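Local atomic coordinates of beta-N-acetylglucosaminidase-like protein Glycoside hydrolase family 20 (Flavobacterium johnsoniae, PDB entry 6YHH), a protein that probably hydrolyses terminal N-acetylhexosamine residues as a family 20 beta-N-acetylglucosaminidase (chitobiase) of bacterial chitin breakdown. Residues 85-89 with 221-226; 115-119 with 171-175. All coordinates share one frame; numbering follows the deposited sequence.

In the fold
Both contacts join the family 20 domain 2 region to the catalytic barrel region, and each meets the C-terminal end of a barrel helix that closes in a Schellman motif: helix 210-222 in contact 1, helix 160-172 in contact 2. Their centres lie 13 Å apart, and they touch through Ile225 CG1 and Met175 O at 3.7 Å. Contact 1 is partly buried and mainly apolar, a loop isoleucine set against a helix end and the start of strand 226-230. Contact 2 is buried and more polar; there helix 110-123 brings a histidine, a glutamate and a threonine. In sequence, contact 2 is nested within the loop that contact 1 closes.

Contact 1: 85-89 with 221-226; sequences KIGLY and DERGIL
Ile86 carries most of the apolar contact, with its branches divided between two parts of 221-226. CG2, placed anti to the backbone N by a chi1 of -63°, meets the backbone of Leu226, where Ile86 CG2 to Leu226 CA is a tight 3.5 Å; Leu226 CB lies 3.8 Å from the same methyl. Leu88 adds a looser touch, its CD2 4.3 Å from Leu226 CD2.

The other branch of Ile86 crosses Asp221 at a slant. CG1 comes 3.6 Å from the carboxylate carbon CG of Asp221, while CD1 reaches over the helix end, 3.7 Å from Gly224 CA. This is van der Waals contact; the acid's polar partner is Arg40 of helix 40-56, which forms a salt bridge with OD1.

Polar linkage runs through one water, 2.8 Å from Gly224 O, to which it can donate; Gly87 N donates to it only weakly.

Gly224, with phi 73°, is the C-prime residue of a Schellman motif: its N bonds to Asp221 O at 3.0 Å, and Ile225 N bonds back to a carbonyl of the preceding helical turn. The chain then enters strand 226-230, the helix-to-strand turn characteristic of a TIM barrel, here covered by a domain 2 loop.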
ATOM      1  N   LYS A  85     -11.988  26.148  11.565  1.00 14.92           N
ATOM      2  CA  LYS A  85     -11.945  25.303  12.765  1.00 16.11           C
ATOM      3  C   LYS A  85     -12.501  23.925  12.386  1.00 15.98           C
ATOM      4  O   LYS A  85     -13.372  23.828  11.555  1.00 16.07           O
ATOM      5  CB  LYS A  85     -12.821  25.901  13.868  1.00 18.03           C
ATOM      6  CG  LYS A  85     -12.455  27.303  14.373  1.00 22.36           C
ATOM      7  CD  LYS A  85     -13.288  27.694  15.600  1.00 26.70           C
ATOM      8  CE  LYS A  85     -14.754  27.945  15.308  1.00 30.48           C
ATOM      9  N   ILE A  86     -12.020  22.888  13.032  1.00 14.30           N
ATOM     10  CA  ILE A  86     -12.477  21.488  12.733  1.00 14.42           C
ATOM     11  C   ILE A  86     -13.760  21.359  13.575  1.00 17.89           C
ATOM     12  O   ILE A  86     -13.710  21.589  14.769  1.00 18.80           O
ATOM     13  CB  ILE A  86     -11.387  20.455  13.133  1.00 13.48           C
ATOM     14  CG1 ILE A  86     -10.084  20.626  12.315  1.00 13.07           C
ATOM     15  CG2 ILE A  86     -11.927  19.036  13.005  1.00 13.86           C
ATOM     16  CD1 ILE A  86     -10.237  20.545  10.805  1.00 13.76           C
ATOM     17  N   GLY A  87     -14.845  20.878  12.995  1.00 16.96           N
ATOM     18  CA  GLY A  87     -16.040  20.732  13.768  1.00 21.42           C
ATOM     19  C   GLY A  87     -17.168  20.816  12.775  1.00 19.48           C
ATOM     20  O   GLY A  87     -16.963  20.882  11.526  1.00 21.28           O
ATOM     21  N   LEU A  88     -18.368  20.887  13.341  1.00 15.91           N
ATOM     22  CA  LEU A  88     -19.569  21.016  12.563  1.00 14.16           C
ATOM     23  C   LEU A  88     -19.987  22.535  12.468  1.00 14.20           C
ATOM     24  O   LEU A  88     -19.465  23.389  13.235  1.00 15.12           O
ATOM     25  CB  LEU A  88     -20.675  20.324  13.325  1.00 15.86           C
ATOM     26  CG  LEU A  88     -20.463  18.864  13.653  1.00 14.73           C
ATOM     27  CD1 LEU A  88     -21.765  18.361  14.290  1.00 16.09           C
ATOM     28  CD2 LEU A  88     -20.101  18.119  12.385  1.00 14.86           C
ATOM     29  N   TYR A  89     -20.852  22.791  11.518  1.00 14.10           N
ATOM     30  CA  TYR A  89     -21.438  24.089  11.192  1.00 15.68           C
ATOM     31  C   TYR A  89     -20.440  25.102  10.708  1.00 16.21           C
ATOM     32  O   TYR A  89     -20.720  26.286  10.771  1.00 18.69           O
ATOM     33  CB  TYR A  89     -22.140  24.674  12.421  1.00 16.59           C
ATOM     34  CG  TYR A  89     -23.045  23.735  13.150  1.00 17.53           C
ATOM     35  CD1 TYR A  89     -24.290  23.392  12.574  1.00 19.84           C
ATOM     36  CD2 TYR A  89     -22.766  23.338  14.441  1.00 21.13           C
ATOM     37  CE1 TYR A  89     -25.143  22.523  13.203  1.00 19.93           C
ATOM     38  CE2 TYR A  89     -23.685  22.437  15.135  1.00 19.15           C
ATOM     39  CZ  TYR A  89     -24.836  22.048  14.485  1.00 22.20           C
ATOM     40  OH  TYR A  89     -25.791  21.240  15.165  1.00 22.60           O
ATOM     41  N   ASP A 221      -6.901  16.743  10.640  1.00 10.48           N
ATOM     42  CA  ASP A 221      -7.113  18.216  10.894  1.00 10.43           C
ATOM     43  C   ASP A 221      -6.474  19.008   9.768  1.00 10.60           C
ATOM     44  O   ASP A 221      -7.112  19.913   9.200  1.00 11.13           O
ATOM     45  CB  ASP A 221      -6.498  18.551  12.311  1.00 10.81           C
ATOM     46  CG  ASP A 221      -6.538  20.021  12.652  1.00 12.90           C
ATOM     47  OD1 ASP A 221      -6.347  20.866  11.715  1.00 12.36           O
ATOM     48  OD2 ASP A 221      -6.693  20.264  13.882  1.00 12.76           O
ATOM     49  N   GLU A 222      -5.284  18.613   9.354  1.00 10.60           N
ATOM     50  CA  GLU A 222      -4.621  19.212   8.235  1.00 11.40           C
ATOM     51  C   GLU A 222      -5.462  19.121   6.971  1.00 11.00           C
ATOM     52  O   GLU A 222      -5.337  19.956   6.091  1.00 12.34           O
ATOM     53  CB  GLU A 222      -3.228  18.575   7.998  1.00 12.38           C
ATOM     54  CG  GLU A 222      -2.190  18.980   9.028  1.00 13.87           C
ATOM     55  CD  GLU A 222      -1.633  20.377   8.785  1.00 13.65           C
ATOM     56  OE1 GLU A 222      -0.799  20.511   7.886  1.00 15.13           O
ATOM     57  OE2 GLU A 222      -2.104  21.322   9.447  1.00 14.79           O
ATOM     58  N   ARG A 223      -6.309  18.080   6.897  1.00  9.88           N
ATOM     59  CA  ARG A 223      -7.157  17.862   5.704  1.00  9.65           C
ATOM     60  C   ARG A 223      -8.595  18.216   5.922  1.00  9.73           C
ATOM     61  O   ARG A 223      -9.478  17.916   5.097  1.00 11.00           O
ATOM     62  CB  ARG A 223      -6.990  16.382   5.313  1.00  9.76           C
ATOM     63  CG  ARG A 223      -5.636  16.150   4.689  1.00  9.79           C
ATOM     64  CD  ARG A 223      -5.168  14.663   4.797  1.00  9.55           C
ATOM     65  NE  ARG A 223      -3.854  14.402   4.255  1.00 10.49           N
ATOM     66  CZ  ARG A 223      -2.705  14.726   4.857  1.00  9.77           C
ATOM     67  NH1 ARG A 223      -2.668  15.264   6.078  1.00  9.58           N
ATOM     68  NH2 ARG A 223      -1.563  14.467   4.285  1.00 11.40           N
ATOM     69  N   GLY A 224      -8.874  19.032   6.963  1.00 10.51           N
ATOM     70  CA  GLY A 224     -10.189  19.551   7.240  1.00  9.67           C
ATOM     71  C   GLY A 224     -11.244  18.616   7.803  1.00 10.09           C
ATOM     72  O   GLY A 224     -12.464  18.888   7.728  1.00 10.75           O
ATOM     73  N   ILE A 225     -10.753  17.528   8.383  1.00  9.46           N
ATOM     74  CA  ILE A 225     -11.590  16.402   8.863  1.00  9.72           C
ATOM     75  C   ILE A 225     -11.609  16.267  10.400  1.00  9.17           C
ATOM     76  O   ILE A 225     -10.576  16.254  11.058  1.00 10.80           O
ATOM     77  CB  ILE A 225     -11.084  15.107   8.195  1.00  9.99           C
ATOM     78  CG1 ILE A 225     -11.204  15.214   6.640  1.00  9.80           C
ATOM     79  CG2 ILE A 225     -11.822  13.878   8.744  1.00 10.32           C
ATOM     80  CD1 ILE A 225     -10.336  14.187   5.950  1.00 11.33           C
ATOM     81  N   LEU A 226     -12.800  16.157  10.920  1.00  9.42           N
ATOM     82  CA  LEU A 226     -13.117  15.862  12.341  1.00  9.60           C
ATOM     83  C   LEU A 226     -13.062  14.362  12.597  1.00  9.35           C
ATOM     84  O   LEU A 226     -13.620  13.603  11.805  1.00  8.99           O
ATOM     85  CB  LEU A 226     -14.528  16.313  12.613  1.00 10.12           C
ATOM     86  CG  LEU A 226     -15.153  15.961  13.959  1.00 10.18           C
ATOM     87  CD1 LEU A 226     -14.423  16.681  15.082  1.00 11.67           C
ATOM     88  CD2 LEU A 226     -16.618  16.314  14.021  1.00 10.81           C
TER
HETATM   89  O   HOH W   1     -14.254  19.783   9.731  1.00 16.88           O

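Contact 2: 115-119 with 171-175; sequences HGLET and AAMKM
Lys174 runs its aliphatic chain past His115 and ends on Thr119, making the most extensive part of this contact. Its methylenes cross the histidine obliquely: CG lies 3.7 Å from His115 ND1, and CD is 3.8 Å from His115 CB. The chain is extended through chi3 and then bends at chi4 (82°), which carries NZ to Thr119. There NZ donates to OG1 at 2.9 Å, the two side chains crossing at about a right angle. Tyr94 OH also hydrogen-bonds this hydroxyl, while Lys174 CE packs 3.4 Å from His115 O.

Glu118 packs closely against the last turn of helix 160-172. A bend at chi2 (-65°) brings its carboxylate alongside Ala172, with OE1 3.5 Å from Ala172 CA; CG approaches Ala171 O. Both carboxylate oxygens are hydrogen-bonded elsewhere, OE1 in a salt bridge with Arg51 of helix 40-56.

The less tightly packed part lies between them, where a single water bridges two atoms that do not touch each other: it sits 2.7 Å from His115 ND1 and donates to Ala171 O at 2.8 Å. His115 NE2 is hydrogen-bonded to Glu92, so both ring nitrogens have partners.

Lys174, at phi 62°, is the C-prime residue of a Schellman motif in which its N bonds to Ala171 O. That carbonyl therefore receives both the capping N-H and the water. The chemistry implies a polar interface: the lysine's amino group, probably charged, donates to a neutral hydroxyl, and the charge of the buried carboxylate is probably offset by Arg51 within domain 2.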
ATOM      1  N   HIS A 115     -11.370  22.490  -0.166  1.00  9.76           N
ATOM      2  CA  HIS A 115     -12.357  21.892  -1.023  1.00  9.72           C
ATOM      3  C   HIS A 115     -12.180  22.362  -2.458  1.00 10.06           C
ATOM      4  O   HIS A 115     -12.298  21.603  -3.456  1.00  9.70           O
ATOM      5  CB  HIS A 115     -13.809  22.226  -0.553  1.00 10.00           C
ATOM      6  CG  HIS A 115     -14.192  21.681   0.792  1.00 10.66           C
ATOM      7  ND1 HIS A 115     -13.767  20.442   1.283  1.00 10.24           N
ATOM      8  CD2 HIS A 115     -14.999  22.199   1.742  1.00  9.54           C
ATOM      9  CE1 HIS A 115     -14.299  20.240   2.479  1.00 10.80           C
ATOM     10  NE2 HIS A 115     -15.076  21.290   2.766  1.00 10.56           N
ATOM     11  N   GLY A 116     -11.955  23.664  -2.618  1.00  9.89           N
ATOM     12  CA  GLY A 116     -11.824  24.186  -3.974  1.00 10.36           C
ATOM     13  C   GLY A 116     -10.669  23.636  -4.726  1.00 10.06           C
ATOM     14  O   GLY A 116     -10.727  23.513  -5.958  1.00  9.53           O
ATOM     15  N   LEU A 117      -9.576  23.305  -4.007  1.00  9.48           N
ATOM     16  CA  LEU A 117      -8.470  22.672  -4.679  1.00 10.09           C
ATOM     17  C   LEU A 117      -8.859  21.301  -5.280  1.00  9.99           C
ATOM     18  O   LEU A 117      -8.409  20.919  -6.358  1.00 10.67           O
ATOM     19  CB  LEU A 117      -7.311  22.489  -3.711  1.00 11.12           C
ATOM     20  CG  LEU A 117      -6.607  23.766  -3.204  1.00 12.04           C
ATOM     21  CD1 LEU A 117      -5.647  23.337  -2.091  1.00 14.33           C
ATOM     22  CD2 LEU A 117      -5.999  24.487  -4.369  1.00 12.41           C
ATOM     23  N   GLU A 118      -9.759  20.587  -4.595  1.00  9.80           N
ATOM     24  CA  GLU A 118     -10.252  19.297  -5.112  1.00  9.36           C
ATOM     25  C   GLU A 118     -11.095  19.482  -6.339  1.00  9.23           C
ATOM     26  O   GLU A 118     -10.985  18.746  -7.291  1.00  9.94           O
ATOM     27  CB  GLU A 118     -11.031  18.531  -4.070  1.00  9.19           C
ATOM     28  CG  GLU A 118     -10.183  18.204  -2.833  1.00  9.74           C
ATOM     29  CD  GLU A 118      -9.013  17.256  -3.103  1.00  9.96           C
ATOM     30  OE1 GLU A 118      -8.970  16.578  -4.169  1.00 11.07           O
ATOM     31  OE2 GLU A 118      -8.175  17.155  -2.148  1.00 10.57           O
ATOM     32  N   THR A 119     -11.935  20.508  -6.346  1.00  8.45           N
ATOM     33  CA  THR A 119     -12.719  20.804  -7.533  1.00  9.35           C
ATOM     34  C   THR A 119     -11.820  21.151  -8.694  1.00  9.60           C
ATOM     35  O   THR A 119     -12.085  20.736  -9.856  1.00  9.75           O
ATOM     36  CB  THR A 119     -13.728  21.942  -7.259  1.00  9.77           C
ATOM     37  OG1 THR A 119     -14.472  21.611  -6.118  1.00 10.29           O
ATOM     38  CG2 THR A 119     -14.645  22.151  -8.425  1.00 10.28           C
ATOM     39  N   ALA A 171     -11.024  13.725   1.991  1.00  9.19           N
ATOM     40  CA  ALA A 171     -10.827  15.119   1.550  1.00  9.49           C
ATOM     41  C   ALA A 171     -11.057  15.302   0.086  1.00  9.05           C
ATOM     42  O   ALA A 171     -11.614  16.299  -0.338  1.00  9.48           O
ATOM     43  CB  ALA A 171      -9.478  15.666   2.015  1.00 10.42           C
ATOM     44  N   ALA A 172     -10.595  14.357  -0.720  1.00  8.63           N
ATOM     45  CA  ALA A 172     -10.761  14.426  -2.150  1.00  8.84           C
ATOM     46  C   ALA A 172     -12.203  14.495  -2.559  1.00  8.58           C
ATOM     47  O   ALA A 172     -12.560  15.113  -3.617  1.00  8.44           O
ATOM     48  CB  ALA A 172     -10.096  13.210  -2.780  1.00  8.94           C
ATOM     49  N   MET A 173     -13.061  13.900  -1.736  1.00  8.23           N
ATOM     50  CA  MET A 173     -14.532  13.864  -1.989  1.00  8.84           C
ATOM     51  C   MET A 173     -15.272  14.905  -1.146  1.00  9.44           C
ATOM     52  O   MET A 173     -16.502  14.840  -1.036  1.00  9.03           O
ATOM     53  CB  MET A 173     -15.061  12.492  -1.695  1.00  8.55           C
ATOM     54  CG  MET A 173     -14.462  11.384  -2.579  1.00  8.80           C
ATOM     55  SD  MET A 173     -14.354  11.774  -4.353  1.00  9.90           S
ATOM     56  CE  MET A 173     -16.102  12.228  -4.565  1.00  9.97           C
ATOM     57  N   LYS A 174     -14.555  15.812  -0.496  1.00  9.24           N
ATOM     58  CA  LYS A 174     -15.146  16.846   0.378  1.00  9.78           C
ATOM     59  C   LYS A 174     -15.894  16.311   1.572  1.00 10.01           C
ATOM     60  O   LYS A 174     -16.846  16.928   2.072  1.00  9.86           O
ATOM     61  CB  LYS A 174     -15.996  17.815  -0.420  1.00  8.91           C
ATOM     62  CG  LYS A 174     -15.248  18.486  -1.514  1.00  9.69           C
ATOM     63  CD  LYS A 174     -16.084  19.590  -2.182  1.00  9.08           C
ATOM     64  CE  LYS A 174     -15.369  20.234  -3.357  1.00  9.04           C
ATOM     65  NZ  LYS A 174     -15.516  19.409  -4.582  1.00  9.37           N
ATOM     66  N   MET A 175     -15.508  15.099   2.029  1.00  9.67           N
ATOM     67  CA  MET A 175     -16.062  14.546   3.246  1.00  9.93           C
ATOM     68  C   MET A 175     -15.279  15.027   4.467  1.00  8.83           C
ATOM     69  O   MET A 175     -14.071  15.190   4.368  1.00  9.68           O
ATOM     70  CB  MET A 175     -16.086  13.013   3.157  1.00  9.19           C
ATOM     71  CG  MET A 175     -16.978  12.578   2.056  1.00 10.65           C
ATOM     72  SD  MET A 175     -16.903  10.747   1.821  1.00 14.62           S
ATOM     73  CE  MET A 175     -17.691  10.134   3.328  1.00 13.65           C
TER
HETATM   74  O   HOH W   2     -11.584  18.916   0.659  1.00 11.41           O